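Local structure of CocE/NonD family hydrolase (3III) at residues G164-S169 and E301-R306. The protein probably hydrolyses ester or amide bonds as a serine hydrolase of the alpha/beta-hydrolase fold, related to cocaine esterases and X-Pro dipeptidyl-peptidases. Sequence-based numbering, arbitrary orientation.
Sequences GTNGVS and ESYYAR. With PLM (palmitic acid), chain G.
With chi1 of Y303 at 178°, the phenol ring leaves helix 299-304 towards strand 162-168, while the side chain of N166, whose CG is also anti to the backbone N (chi1 -171°), carries its amide to the ring's hydroxyl end. Y303 OH donates to N166 OD1 at 2.7 Å. The donor stands well above the amide's carbonyl plane rather than on a lone pair, and the amide and ring planes are 82° apart. Asparagine suits this buried place because its other end can donate: ND2 binds Q312 OE1, so both polar atoms are used. V168, whose branch supplies the methyl, points CG2 over one face of the phenol, a CH-pi contact 3.4 Å from the ring centroid, whereas W192 meets the ring edge-to-face. G167 CA passes 3.7 Å from Y303 OH; glycine suits its place because these backbone angles bring the position of a beta carbon against the preceding carbonyl O. At S169, the positive phi and the hydrogen bonds of OG, to H274 NE2 and, at 2.6 Å, to O1 of the bound palmitic acid, are consistent with the nucleophile elbow. One short hydrogen bond, off the lone pairs, and an apolar face thus tie the strand leading to this probable nucleophile to the helix.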
loop_
_atom_site.group_PDB
_atom_site.type_symbol
_atom_site.label_atom_id
_atom_site.label_comp_id
_atom_site.label_asym_id
_atom_site.label_seq_id
_atom_site.Cartn_x
_atom_site.Cartn_y
_atom_site.Cartn_z
ATOM N N GLY A 164 -0.140 9.224 18.906
ATOM C CA GLY A 164 -0.758 8.732 17.698
ATOM C C GLY A 164 0.311 8.682 16.593
ATOM O O GLY A 164 1.074 9.658 16.344
ATOM N N THR A 165 0.342 7.585 15.864
ATOM C CA THR A 165 1.267 7.451 14.746
ATOM C C THR A 165 0.616 7.755 13.424
ATOM O O THR A 165 -0.612 7.614 13.267
ATOM C CB THR A 165 1.895 6.062 14.724
ATOM O OG1 THR A 165 0.865 5.082 14.694
ATOM C CG2 THR A 165 2.824 5.827 15.958
ATOM N N ASN A 166 1.424 8.217 12.460
ATOM C CA ASN A 166 0.869 8.740 11.220
ATOM C C ASN A 166 1.934 8.784 10.162
ATOM O O ASN A 166 3.063 9.181 10.451
ATOM C CB ASN A 166 0.391 10.173 11.493
ATOM C CG ASN A 166 -0.410 10.795 10.376
ATOM O OD1 ASN A 166 -0.516 10.282 9.259
ATOM N ND2 ASN A 166 -0.986 11.985 10.675
ATOM N N GLY A 167 1.597 8.439 8.932
ATOM C CA GLY A 167 2.555 8.519 7.867
ATOM C C GLY A 167 2.270 7.523 6.735
ATOM O O GLY A 167 1.416 6.658 6.873
ATOM N N VAL A 168 3.054 7.651 5.658
ATOM C CA VAL A 168 2.800 6.968 4.379
ATOM C C VAL A 168 3.902 5.960 4.105
ATOM O O VAL A 168 5.082 6.218 4.433
ATOM C CB VAL A 168 2.759 8.030 3.224
ATOM C CG1 VAL A 168 2.519 7.383 1.874
ATOM C CG2 VAL A 168 1.617 9.091 3.564
ATOM N N SER A 169 3.508 4.864 3.468
ATOM C CA SER A 169 4.398 3.857 2.877
ATOM C C SER A 169 5.218 3.214 4.019
ATOM O O SER A 169 4.631 2.631 4.911
ATOM C CB SER A 169 5.255 4.469 1.769
ATOM O OG SER A 169 6.040 3.450 1.161
ATOM N N GLU A 301 0.200 12.846 -2.781
ATOM C CA GLU A 301 -0.722 13.947 -3.063
ATOM C C GLU A 301 -2.002 13.895 -2.184
ATOM O O GLU A 301 -2.413 14.895 -1.574
ATOM C CB GLU A 301 -1.049 13.977 -4.545
ATOM C CG GLU A 301 -2.195 14.992 -4.916
ATOM C CD GLU A 301 -2.563 14.841 -6.370
ATOM O OE1 GLU A 301 -1.709 15.240 -7.247
ATOM O OE2 GLU A 301 -3.668 14.338 -6.638
ATOM N N SER A 302 -2.597 12.715 -2.053
ATOM C CA SER A 302 -3.801 12.591 -1.312
ATOM C C SER A 302 -3.540 12.733 0.222
ATOM O O SER A 302 -4.382 13.305 0.922
ATOM C CB SER A 302 -4.529 11.288 -1.597
ATOM O OG SER A 302 -4.900 11.107 -2.967
ATOM N N TYR A 303 -2.398 12.234 0.711
ATOM C CA TYR A 303 -2.047 12.327 2.111
ATOM C C TYR A 303 -1.988 13.774 2.586
ATOM O O TYR A 303 -2.544 14.140 3.634
ATOM C CB TYR A 303 -0.705 11.654 2.354
ATOM C CG TYR A 303 -0.235 11.753 3.766
ATOM C CD1 TYR A 303 -0.892 11.066 4.760
ATOM C CD2 TYR A 303 0.915 12.476 4.094
ATOM C CE1 TYR A 303 -0.459 11.128 6.063
ATOM C CE2 TYR A 303 1.357 12.569 5.406
ATOM C CZ TYR A 303 0.640 11.877 6.393
ATOM O OH TYR A 303 1.068 11.879 7.686
ATOM N N TYR A 304 -1.369 14.615 1.757
ATOM C CA TYR A 304 -1.096 16.009 2.094
ATOM C C TYR A 304 -2.185 16.953 1.646
ATOM O O TYR A 304 -2.129 18.124 1.957
ATOM C CB TYR A 304 0.224 16.433 1.435
ATOM C CG TYR A 304 1.427 15.831 2.138
ATOM C CD1 TYR A 304 1.693 16.117 3.454
ATOM C CD2 TYR A 304 2.262 14.946 1.474
ATOM C CE1 TYR A 304 2.786 15.518 4.137
ATOM C CE2 TYR A 304 3.352 14.394 2.097
ATOM C CZ TYR A 304 3.617 14.667 3.432
ATOM O OH TYR A 304 4.711 14.066 4.009
ATOM N N ALA A 305 -3.194 16.455 0.948
ATOM C CA ALA A 305 -4.303 17.303 0.522
ATOM C C ALA A 305 -5.007 17.835 1.754
ATOM O O ALA A 305 -5.221 17.103 2.743
ATOM C CB ALA A 305 -5.335 16.481 -0.318
ATOM N N ARG A 306 -5.397 19.101 1.711
ATOM C CA ARG A 306 -5.981 19.745 2.887
ATOM C C ARG A 306 -7.202 18.967 3.453
ATOM O O ARG A 306 -7.306 18.824 4.661
ATOM C CB ARG A 306 -6.353 21.200 2.590
ATOM C CG ARG A 306 -6.876 22.027 3.822
ATOM C CD ARG A 306 -5.822 22.114 4.932
ATOM N NE ARG A 306 -6.188 23.047 5.986
ATOM C CZ ARG A 306 -6.054 24.369 5.916
ATOM N NH1 ARG A 306 -6.421 25.125 6.981
ATOM N NH2 ARG A 306 -5.536 24.938 4.828
HETATM C C1 PLM G . 8.624 4.392 -0.578
HETATM O O1 PLM G . 8.497 3.990 0.577
HETATM O O2 PLM G . 7.594 4.526 -1.262
HETATM C C2 PLM G . 9.995 4.659 -1.111
HETATM C C3 PLM G . 9.973 5.375 -2.450
HETATM C C4 PLM G . 11.337 5.818 -2.980
HETATM C C5 PLM G . 11.257 6.804 -4.183
HETATM C C6 PLM G . 12.477 6.827 -5.143
HETATM C C7 PLM G . 13.149 8.169 -5.522
HETATM C C8 PLM G . 12.752 8.826 -6.871
#